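Local coordinates for UPF0130 protein PH1069 (Pyrococcus horikoshii, PDB 2IT2), which probably acts as an S-adenosyl-L-methionine-dependent methyltransferase in the biosynthesis of wyosine derivatives in tRNA(Phe), at residues R13-A18 with N47-S52; G56-M61 with L99-R104; V110-L115 with K141-E146; E151-L156 with N178-R183. One frame throughout, in Å; residues are numbered along the deposited sequence.

How the interactions relate
Helix 11-27 comes first, and interaction 1 closes the loop that brings 47-52, at the start of strand 48-63, back against it. Interaction 2 follows, pairing 56-61 of the same strand with 99-104 of strand 98-112. The far end of that second strand, 110-112, pairs with 143-145 in interaction 3. Interaction 4 then sets 151-156 against helix 167-194. The four loops run in series, none inside another. In space they form two clusters on opposite sides of the chain's centre: interactions 1 and 3, centres about 9 Å apart, and 2 and 4, about 8 Å apart. The antiparallel sheet joins the clusters, strands 48-63 and 98-112 reaching both.

Interaction 1. Residues R13-A18 with N47-S52; sequences RAKKEA and NYFTTS
K15 and A18 of helix 11-27 lie against F49 and T50 at the start of strand 48-63, the local axes approaching to 8.0 Å at an angle of 43°. This is helix-on-sheet packing, centred on F49. A14 CB lies 3.8 Å from F49 CZ, while A18 CB approaches F49 CD1 obliquely at 3.4 Å. The backbone N of K15 sits over one face of the ring, and K15 CA makes an off-centre CH-pi contact, 4.1 Å from the centroid of the F49 ring. The K15 chain, with CG anti to the backbone N (chi1 179°), runs extended past F49 CB, and the two side chains slide by in opposite directions. K15 NZ reaches Y48 O at 2.7 Å, nearly along the C=O axis, and has a second acceptor in N43 O. A leucine in place of K15 would probably leave Y48 O and N43 O without this shared donor. One water donates to both A18 O and T50 O, linking the two backbones. Helix 36-43 also packs on this strand through F49 on N43 and T50 on L39 and I42, and strand 98-112 pairs with it through the backbone bonds of F49 with G111 and T51 with H109.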
# COMPACT_ATOMS: atom_id res chain seq x y z
N ARG B 13 -14.80 24.84 7.55
CA ARG B 13 -15.48 24.07 8.58
C ARG B 13 -14.71 22.81 8.89
O ARG B 13 -14.43 22.50 10.05
CB ARG B 13 -16.89 23.70 8.10
CG ARG B 13 -17.74 22.98 9.13
CD ARG B 13 -18.58 23.97 9.91
NE ARG B 13 -19.63 23.31 10.67
CZ ARG B 13 -20.60 23.96 11.31
NH1 ARG B 13 -20.65 25.28 11.29
NH2 ARG B 13 -21.53 23.27 11.96
N ALA B 14 -14.37 22.06 7.85
CA ALA B 14 -13.63 20.83 8.02
C ALA B 14 -12.31 21.08 8.75
O ALA B 14 -11.95 20.33 9.66
CB ALA B 14 -13.36 20.18 6.68
N LYS B 15 -11.58 22.13 8.38
CA LYS B 15 -10.32 22.39 9.07
C LYS B 15 -10.51 22.71 10.55
O LYS B 15 -9.74 22.25 11.40
CB LYS B 15 -9.54 23.52 8.39
CG LYS B 15 -8.21 23.85 9.10
CD LYS B 15 -7.20 24.51 8.18
CE LYS B 15 -5.87 24.70 8.89
NZ LYS B 15 -4.77 25.12 7.97
N LYS B 16 -11.52 23.51 10.86
CA LYS B 16 -11.78 23.87 12.25
C LYS B 16 -12.06 22.63 13.09
O LYS B 16 -11.56 22.50 14.21
CB LYS B 16 -12.98 24.83 12.33
CG LYS B 16 -12.62 26.29 12.11
CD LYS B 16 -13.83 27.18 12.37
CE LYS B 16 -13.64 28.58 11.81
NZ LYS B 16 -14.96 29.22 11.52
N GLU B 17 -12.84 21.71 12.53
CA GLU B 17 -13.17 20.48 13.24
C GLU B 17 -11.93 19.61 13.44
O GLU B 17 -11.75 19.00 14.50
CB GLU B 17 -14.26 19.70 12.48
CG GLU B 17 -15.54 20.51 12.23
CD GLU B 17 -16.64 19.70 11.56
OE1 GLU B 17 -16.32 18.77 10.78
OE2 GLU B 17 -17.83 20.01 11.78
N ALA B 18 -11.08 19.54 12.42
CA ALA B 18 -9.87 18.72 12.51
C ALA B 18 -8.92 19.27 13.57
O ALA B 18 -8.30 18.52 14.32
CB ALA B 18 -9.17 18.66 11.14
N ASN B 47 -4.06 26.07 3.16
CA ASN B 47 -4.89 25.13 2.41
C ASN B 47 -4.89 23.65 2.79
O ASN B 47 -5.37 22.82 2.01
CB ASN B 47 -4.56 25.25 0.92
CG ASN B 47 -4.74 26.66 0.42
OD1 ASN B 47 -5.62 27.38 0.87
ND2 ASN B 47 -3.91 27.06 -0.54
N TYR B 48 -4.42 23.33 3.99
CA TYR B 48 -4.37 21.93 4.44
C TYR B 48 -4.70 21.80 5.92
O TYR B 48 -4.66 22.78 6.66
CB TYR B 48 -2.96 21.36 4.26
CG TYR B 48 -2.41 21.48 2.86
CD1 TYR B 48 -2.83 20.61 1.85
CD2 TYR B 48 -1.48 22.47 2.53
CE1 TYR B 48 -2.35 20.71 0.56
CE2 TYR B 48 -0.99 22.59 1.23
CZ TYR B 48 -1.44 21.71 0.24
OH TYR B 48 -1.07 21.87 -1.07
N PHE B 49 -5.04 20.58 6.34
CA PHE B 49 -5.29 20.26 7.75
C PHE B 49 -5.02 18.77 7.90
O PHE B 49 -5.04 18.03 6.92
CB PHE B 49 -6.72 20.61 8.22
CG PHE B 49 -7.83 19.89 7.49
CD1 PHE B 49 -8.20 18.60 7.85
CD2 PHE B 49 -8.54 20.53 6.46
CE1 PHE B 49 -9.25 17.94 7.20
CE2 PHE B 49 -9.60 19.88 5.81
CZ PHE B 49 -9.96 18.58 6.18
N THR B 50 -4.73 18.32 9.11
CA THR B 50 -4.45 16.90 9.31
C THR B 50 -5.56 16.18 10.05
O THR B 50 -6.28 16.77 10.86
CB THR B 50 -3.13 16.67 10.09
OG1 THR B 50 -3.25 17.21 11.41
CG2 THR B 50 -1.96 17.34 9.37
N THR B 51 -5.71 14.90 9.74
CA THR B 51 -6.70 14.06 10.41
C THR B 51 -5.87 12.89 10.95
O THR B 51 -4.65 12.91 10.84
CB THR B 51 -7.81 13.58 9.42
OG1 THR B 51 -7.22 12.79 8.38
CG2 THR B 51 -8.52 14.78 8.79
N SER B 52 -6.51 11.89 11.55
CA SER B 52 -5.76 10.76 12.13
C SER B 52 -4.50 10.31 11.36
O SER B 52 -4.59 9.98 10.18
CB SER B 52 -6.71 9.57 12.30
OG SER B 52 -7.34 9.24 11.08
O HOH W 1 -7.33 16.24 13.33

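Interaction 2. Residues G56-M61 with L99-R104; sequences GRISVM and LWFLVR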
# COMPACT_ATOMS: atom_id res chain seq x y z
N GLY B 56 4.82 5.29 12.03
CA GLY B 56 5.49 4.04 11.71
C GLY B 56 5.43 3.07 12.87
O GLY B 56 5.41 3.48 14.02
N ARG B 57 5.41 1.77 12.59
CA ARG B 57 5.34 0.83 13.70
C ARG B 57 5.96 -0.53 13.47
O ARG B 57 5.96 -1.06 12.36
CB ARG B 57 3.88 0.64 14.11
CG ARG B 57 3.05 -0.16 13.11
CD ARG B 57 1.71 -0.56 13.72
NE ARG B 57 0.96 -1.50 12.89
CZ ARG B 57 0.47 -1.21 11.68
NH1 ARG B 57 0.66 -0.01 11.15
NH2 ARG B 57 -0.20 -2.13 11.01
N ILE B 58 6.50 -1.09 14.55
CA ILE B 58 7.06 -2.43 14.53
C ILE B 58 6.13 -3.16 15.48
O ILE B 58 5.76 -2.63 16.54
CB ILE B 58 8.51 -2.48 15.08
CG1 ILE B 58 9.44 -1.69 14.14
CG2 ILE B 58 8.98 -3.94 15.20
CD1 ILE B 58 10.82 -1.45 14.69
N SER B 59 5.72 -4.36 15.11
CA SER B 59 4.80 -5.08 15.95
C SER B 59 5.04 -6.57 15.97
O SER B 59 5.57 -7.14 15.03
CB SER B 59 3.37 -4.84 15.46
OG SER B 59 3.12 -3.47 15.18
N VAL B 60 4.66 -7.19 17.08
CA VAL B 60 4.71 -8.63 17.20
C VAL B 60 3.25 -8.89 17.54
O VAL B 60 2.77 -8.49 18.60
CB VAL B 60 5.59 -9.12 18.35
CG1 VAL B 60 5.33 -10.59 18.58
CG2 VAL B 60 7.06 -8.90 18.01
N MSE B 61 2.54 -9.53 16.63
CA MSE B 61 1.13 -9.78 16.85
C MSE B 61 0.67 -11.13 16.33
O MSE B 61 1.29 -11.72 15.45
CB MSE B 61 0.31 -8.65 16.21
CG MSE B 61 0.59 -8.41 14.73
SE MSE B 61 -0.40 -9.59 13.57
CE MSE B 61 -1.90 -8.48 13.13
N LEU B 99 1.88 -16.13 14.52
CA LEU B 99 2.64 -15.07 15.17
C LEU B 99 3.46 -14.37 14.09
O LEU B 99 4.25 -14.99 13.37
CB LEU B 99 3.54 -15.65 16.27
CG LEU B 99 4.38 -14.62 17.04
CD1 LEU B 99 3.46 -13.67 17.81
CD2 LEU B 99 5.34 -15.34 17.99
N TRP B 100 3.25 -13.06 13.95
CA TRP B 100 3.95 -12.28 12.93
C TRP B 100 4.77 -11.12 13.47
O TRP B 100 4.41 -10.51 14.48
CB TRP B 100 2.95 -11.69 11.92
CG TRP B 100 2.31 -12.70 11.00
CD1 TRP B 100 1.20 -13.46 11.25
CD2 TRP B 100 2.79 -13.09 9.71
NE1 TRP B 100 0.96 -14.30 10.19
CE2 TRP B 100 1.92 -14.11 9.24
CE3 TRP B 100 3.87 -12.69 8.91
CZ2 TRP B 100 2.10 -14.72 7.99
CZ3 TRP B 100 4.05 -13.30 7.67
CH2 TRP B 100 3.17 -14.31 7.23
N PHE B 101 5.89 -10.85 12.80
CA PHE B 101 6.71 -9.70 13.15
C PHE B 101 6.41 -8.77 11.96
O PHE B 101 6.66 -9.13 10.81
CB PHE B 101 8.19 -10.08 13.19
CG PHE B 101 9.10 -8.92 13.53
CD1 PHE B 101 9.48 -8.01 12.55
CD2 PHE B 101 9.56 -8.73 14.83
CE1 PHE B 101 10.29 -6.93 12.85
CE2 PHE B 101 10.37 -7.65 15.15
CZ PHE B 101 10.74 -6.75 14.16
N LEU B 102 5.85 -7.60 12.24
CA LEU B 102 5.47 -6.67 11.18
C LEU B 102 6.14 -5.31 11.30
O LEU B 102 6.39 -4.81 12.40
CB LEU B 102 3.95 -6.44 11.18
CG LEU B 102 3.02 -7.67 11.21
CD1 LEU B 102 1.57 -7.23 11.37
CD2 LEU B 102 3.20 -8.48 9.94
N VAL B 103 6.45 -4.73 10.14
CA VAL B 103 6.98 -3.37 10.07
C VAL B 103 6.06 -2.64 9.10
O VAL B 103 5.83 -3.12 7.98
CB VAL B 103 8.42 -3.31 9.55
CG1 VAL B 103 8.85 -1.86 9.41
CG2 VAL B 103 9.35 -4.01 10.51
N ARG B 104 5.52 -1.50 9.53
CA ARG B 104 4.61 -0.71 8.69
C ARG B 104 5.02 0.75 8.63
O ARG B 104 5.46 1.34 9.62
CB ARG B 104 3.17 -0.81 9.21
CG ARG B 104 2.58 -2.19 9.09
CD ARG B 104 2.36 -2.57 7.64
NE ARG B 104 1.70 -3.87 7.49
CZ ARG B 104 2.34 -5.03 7.47
NH1 ARG B 104 3.66 -5.06 7.59
NH2 ARG B 104 1.65 -6.16 7.34
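I58 and F101 lie side by side and point the same way on one face of the sheet, I58 CG2 meeting F101 CZ at 3.5 Å. V60 extends this apolar patch: its CG2 approaches the F101 ring obliquely, and its CG1 lies 3.7 Å from L99 CD1. Helix 167-194 packs on the same face, with M181 against I58 and I173 and A177 against F101. On the other face, the bend at chi2 (83°) in selenomethionine M61 sets SE 3.8 Å from L102 CD1. Between the faces, three antiparallel hydrogen-bonded pairs, R57 with R104, S59 with L102 and M61 with W100, supply six backbone bonds. At the polar end, the guanidinium of R57 lies across the aliphatic part of R104: R104 CG is 3.2 Å above its plane, offset toward the rim, and R57 NH1 is 3.3 Å from R104 CB. The guanidinium planes are 62° apart, with R57 NH2 4.4 Å from R104 NE. R104 is bonded through NH1 to V103 O and M153 O. Its NH2, also close to the like charges of R152 and K69, forms a salt bridge with D154, which would probably offset part of this positive charge.

Interaction 3. Residues V110-L115 with K141-E146; sequences VGAKTL and KKLIVE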
# COMPACT_ATOMS: atom_id res chain seq x y z
N VAL B 110 -4.21 13.95 5.12
CA VAL B 110 -4.27 15.40 5.04
C VAL B 110 -5.41 15.94 4.16
O VAL B 110 -5.57 15.54 3.01
CB VAL B 110 -2.93 15.97 4.50
CG1 VAL B 110 -2.96 17.48 4.53
CG2 VAL B 110 -1.73 15.47 5.32
N GLY B 111 -6.22 16.84 4.71
CA GLY B 111 -7.30 17.41 3.93
C GLY B 111 -6.75 18.57 3.11
O GLY B 111 -5.85 19.26 3.57
N ALA B 112 -7.28 18.77 1.90
CA ALA B 112 -6.82 19.86 1.03
C ALA B 112 -7.99 20.72 0.56
O ALA B 112 -9.09 20.22 0.34
CB ALA B 112 -6.07 19.29 -0.19
N LYS B 113 -7.74 22.01 0.40
CA LYS B 113 -8.80 22.91 -0.03
C LYS B 113 -9.26 22.77 -1.49
O LYS B 113 -10.44 22.96 -1.79
CB LYS B 113 -8.38 24.36 0.25
CG LYS B 113 -9.46 25.37 -0.06
CD LYS B 113 -9.03 26.75 0.35
CE LYS B 113 -10.13 27.76 0.09
NZ LYS B 113 -9.76 29.13 0.55
N THR B 114 -8.33 22.44 -2.39
CA THR B 114 -8.66 22.27 -3.81
C THR B 114 -7.93 21.07 -4.38
O THR B 114 -7.01 20.54 -3.77
CB THR B 114 -8.24 23.51 -4.63
OG1 THR B 114 -6.82 23.58 -4.71
CG2 THR B 114 -8.77 24.77 -3.98
N LEU B 115 -8.36 20.64 -5.57
CA LEU B 115 -7.72 19.50 -6.20
C LEU B 115 -6.27 19.85 -6.53
O LEU B 115 -5.38 19.02 -6.42
CB LEU B 115 -8.47 19.11 -7.47
CG LEU B 115 -7.88 17.92 -8.23
CD1 LEU B 115 -7.85 16.67 -7.35
CD2 LEU B 115 -8.72 17.69 -9.49
N LYS B 141 -17.60 16.50 1.91
CA LYS B 141 -17.08 17.11 3.12
C LYS B 141 -15.60 17.49 3.01
O LYS B 141 -15.19 18.53 3.50
CB LYS B 141 -17.29 16.18 4.33
CG LYS B 141 -18.75 15.97 4.68
CD LYS B 141 -18.91 15.09 5.90
CE LYS B 141 -20.38 14.86 6.22
NZ LYS B 141 -20.54 14.06 7.46
N LYS B 142 -14.81 16.65 2.34
CA LYS B 142 -13.39 16.92 2.22
C LYS B 142 -12.69 16.05 1.18
O LYS B 142 -13.26 15.09 0.65
CB LYS B 142 -12.72 16.73 3.59
CG LYS B 142 -12.97 15.37 4.26
CD LYS B 142 -12.56 15.37 5.73
CE LYS B 142 -12.95 14.07 6.41
NZ LYS B 142 -12.75 14.12 7.88
N LEU B 143 -11.46 16.44 0.86
CA LEU B 143 -10.61 15.69 -0.07
C LEU B 143 -9.41 15.28 0.79
O LEU B 143 -8.70 16.15 1.31
CB LEU B 143 -10.13 16.58 -1.22
CG LEU B 143 -9.26 15.92 -2.29
CD1 LEU B 143 -9.22 16.84 -3.49
CD2 LEU B 143 -7.84 15.65 -1.81
N ILE B 144 -9.18 13.98 0.92
CA ILE B 144 -8.06 13.50 1.73
C ILE B 144 -6.93 12.97 0.88
O ILE B 144 -7.13 12.19 -0.06
CB ILE B 144 -8.51 12.35 2.71
CG1 ILE B 144 -9.57 12.87 3.69
CG2 ILE B 144 -7.30 11.79 3.47
CD1 ILE B 144 -9.12 14.00 4.57
N VAL B 145 -5.73 13.44 1.22
CA VAL B 145 -4.49 13.01 0.60
C VAL B 145 -3.87 12.05 1.63
O VAL B 145 -3.89 12.33 2.83
CB VAL B 145 -3.52 14.19 0.40
CG1 VAL B 145 -2.12 13.67 0.15
CG2 VAL B 145 -3.99 15.04 -0.76
N GLU B 146 -3.38 10.91 1.16
CA GLU B 146 -2.72 9.93 2.05
C GLU B 146 -1.25 9.92 1.68
O GLU B 146 -0.91 9.85 0.49
CB GLU B 146 -3.30 8.53 1.86
CG GLU B 146 -2.69 7.46 2.76
CD GLU B 146 -3.45 6.16 2.66
OE1 GLU B 146 -3.38 5.50 1.60
OE2 GLU B 146 -4.13 5.79 3.64
O HOH W 2 -10.67 18.92 2.07
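V110 and V145 form an antiparallel hydrogen-bonded pair, and G111 and I144 the neighbouring non-hydrogen-bonded pair, where the axes of strands 98-112 and 143-148 approach locally to 4.6 Å. The local axes stand at 136°, so the strands diverge strongly from exact antiparallel alignment. V110 N donates to V145 O and V145 N donates to V110 O, each at 2.8 Å and nearly straight at the hydrogen. A third bond, from A112 N to L143 O, is 3.0 Å long. Beyond it the direct pairing gives way to a water that bridges A112 O (2.7 Å) and L143 N (2.9 Å), taking the N-H of L143.

In I144, chi2 (-61°) turns CD1 toward the backbone of G111, 3.9 Å from G111 CA. An alanine in place of I144 would probably open a gap beside G111, because the methyl that meets its CA would be lost. L143 reaches the start of helix 115-127, its CD1 lying 4.1 Å from both L115 CA and L115 CD1. A118 of that helix packs on L143 and V145. T114 occupies the N-cap position, its OG1 accepting from D117 N. Strands 98-112 and 143-148 are thus neighbours joined through a helix and strand 134-138, which in turn pairs with 143-148: an antiparallel sheet with a helix on one face, an alpha+beta arrangement.

Interaction 4. Residues E151-L156 with N178-R183; sequences ERMDVL and NDQMRR
E151 and R183 make a salt bridge, E151 OE2 to R183 NH2 at 3.2 Å, where the loop leading into strand 153-159 meets helix 167-194, a helix-on-sheet packing in an alpha+beta fold with an antiparallel sheet. The two side chains cross at about a right angle, with the carboxylate and guanidinium planes 34° apart. E151 is bent at chi2 (47°), which carries CD over the guanidinium; E151 CG also lies over that face, 3.5 Å above the plane and offset toward the rim. The acid therefore approaches from above the group and not in its plane. E151 OE1 has a further partner in the hydroxyl of S149, and K187, in a long, weak ion pair with OE1, would add modestly to the positive surroundings.

Further along the segment, Q180 NE2 donates to R152 O at 3.2 Å. The donor stands well above the carbonyl plane, 70° out of it. R152 itself turns away from the helix and forms a salt bridge with D154, R152 NH2 to D154 OD1 at 3.3 Å, with weak hydrogen bonds. D154 OD2 also bonds to the backbone N of D154 of the second subunit, so this segment takes part in the dimer contact as well.

Selenomethionine M153 supplies the inner packing, crossing Q180 at about a right angle beside V103 and I176. Its CE lies 3.3 Å from Q180 OE1, a buried oxygen for which the model offers no hydrogen-bond partner.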
# COMPACT_ATOMS: atom_id res chain seq x y z
N GLU B 151 8.34 0.86 2.22
CA GLU B 151 9.02 -0.09 3.10
C GLU B 151 8.09 -0.83 4.05
O GLU B 151 7.18 -0.24 4.63
CB GLU B 151 10.10 0.63 3.92
CG GLU B 151 11.33 1.04 3.11
CD GLU B 151 10.96 1.73 1.81
OE1 GLU B 151 10.28 2.78 1.86
OE2 GLU B 151 11.36 1.23 0.73
N ARG B 152 8.33 -2.12 4.20
CA ARG B 152 7.54 -2.94 5.11
C ARG B 152 8.16 -4.33 5.22
O ARG B 152 9.03 -4.70 4.43
CB ARG B 152 6.10 -3.07 4.61
CG ARG B 152 5.97 -3.83 3.31
CD ARG B 152 4.51 -3.94 2.86
NE ARG B 152 3.74 -4.82 3.73
CZ ARG B 152 2.41 -4.91 3.71
NH1 ARG B 152 1.71 -4.18 2.86
NH2 ARG B 152 1.78 -5.75 4.53
N MSE B 153 7.70 -5.08 6.22
CA MSE B 153 8.18 -6.43 6.44
C MSE B 153 7.07 -7.23 7.10
O MSE B 153 6.26 -6.70 7.88
CB MSE B 153 9.43 -6.45 7.32
CG MSE B 153 10.02 -7.86 7.53
SE MSE B 153 11.92 -7.88 7.97
CE MSE B 153 11.95 -6.25 8.96
N ASP B 154 7.03 -8.51 6.76
CA ASP B 154 6.05 -9.46 7.26
C ASP B 154 6.80 -10.77 7.41
O ASP B 154 7.03 -11.47 6.42
CB ASP B 154 4.93 -9.67 6.23
CG ASP B 154 4.32 -8.37 5.75
OD1 ASP B 154 3.55 -7.77 6.50
OD2 ASP B 154 4.62 -7.96 4.60
N VAL B 155 7.19 -11.10 8.64
CA VAL B 155 7.90 -12.35 8.91
C VAL B 155 7.12 -13.23 9.89
O VAL B 155 6.73 -12.79 10.98
CB VAL B 155 9.30 -12.09 9.49
CG1 VAL B 155 9.95 -13.40 9.87
CG2 VAL B 155 10.15 -11.34 8.46
N LEU B 156 6.90 -14.47 9.50
CA LEU B 156 6.18 -15.43 10.33
C LEU B 156 7.14 -15.92 11.42
O LEU B 156 8.22 -16.41 11.12
CB LEU B 156 5.73 -16.61 9.47
CG LEU B 156 4.95 -17.72 10.16
CD1 LEU B 156 3.60 -17.24 10.66
CD2 LEU B 156 4.78 -18.84 9.14
N ASN B 178 14.84 -2.22 12.30
CA ASN B 178 15.33 -0.96 12.83
C ASN B 178 15.86 -0.06 11.71
O ASN B 178 15.79 1.16 11.83
CB ASN B 178 16.42 -1.18 13.90
CG ASN B 178 15.84 -1.67 15.22
OD1 ASN B 178 14.67 -1.43 15.53
ND2 ASN B 178 16.66 -2.35 16.02
N ASP B 179 16.40 -0.66 10.65
CA ASP B 179 16.89 0.12 9.51
C ASP B 179 15.70 0.78 8.82
O ASP B 179 15.77 1.94 8.44
CB ASP B 179 17.61 -0.76 8.50
CG ASP B 179 18.92 -1.27 9.01
OD1 ASP B 179 19.51 -0.61 9.90
OD2 ASP B 179 19.38 -2.31 8.52
N GLN B 180 14.62 0.03 8.67
CA GLN B 180 13.42 0.56 8.03
C GLN B 180 12.83 1.68 8.89
O GLN B 180 12.47 2.74 8.37
CB GLN B 180 12.40 -0.55 7.79
CG GLN B 180 12.86 -1.60 6.78
CD GLN B 180 11.87 -2.74 6.61
OE1 GLN B 180 11.34 -3.26 7.59
NE2 GLN B 180 11.63 -3.14 5.37
N MSE B 181 12.76 1.48 10.20
CA MSE B 181 12.22 2.50 11.07
C MSE B 181 13.06 3.78 10.98
O MSE B 181 12.52 4.89 10.98
CB MSE B 181 12.19 2.00 12.51
CG MSE B 181 11.68 3.02 13.51
SE MSE B 181 9.83 3.41 13.17
CE MSE B 181 9.34 1.58 12.74
N ARG B 182 14.38 3.62 10.89
CA ARG B 182 15.26 4.77 10.81
C ARG B 182 14.95 5.55 9.54
O ARG B 182 14.92 6.79 9.55
CB ARG B 182 16.72 4.33 10.80
CG ARG B 182 17.69 5.49 10.94
CD ARG B 182 19.12 5.07 10.63
NE ARG B 182 19.65 4.12 11.61
CZ ARG B 182 20.95 3.87 11.76
NH1 ARG B 182 21.84 4.49 11.00
NH2 ARG B 182 21.35 2.99 12.67
N ARG B 183 14.70 4.84 8.44
CA ARG B 183 14.37 5.48 7.17
C ARG B 183 13.04 6.23 7.26
O ARG B 183 12.92 7.33 6.73
CB ARG B 183 14.30 4.43 6.05
CG ARG B 183 15.64 3.84 5.67
CD ARG B 183 15.48 2.74 4.63
NE ARG B 183 14.86 3.24 3.40
CZ ARG B 183 14.55 2.48 2.36
NH1 ARG B 183 14.82 1.18 2.38
NH2 ARG B 183 13.99 3.01 1.28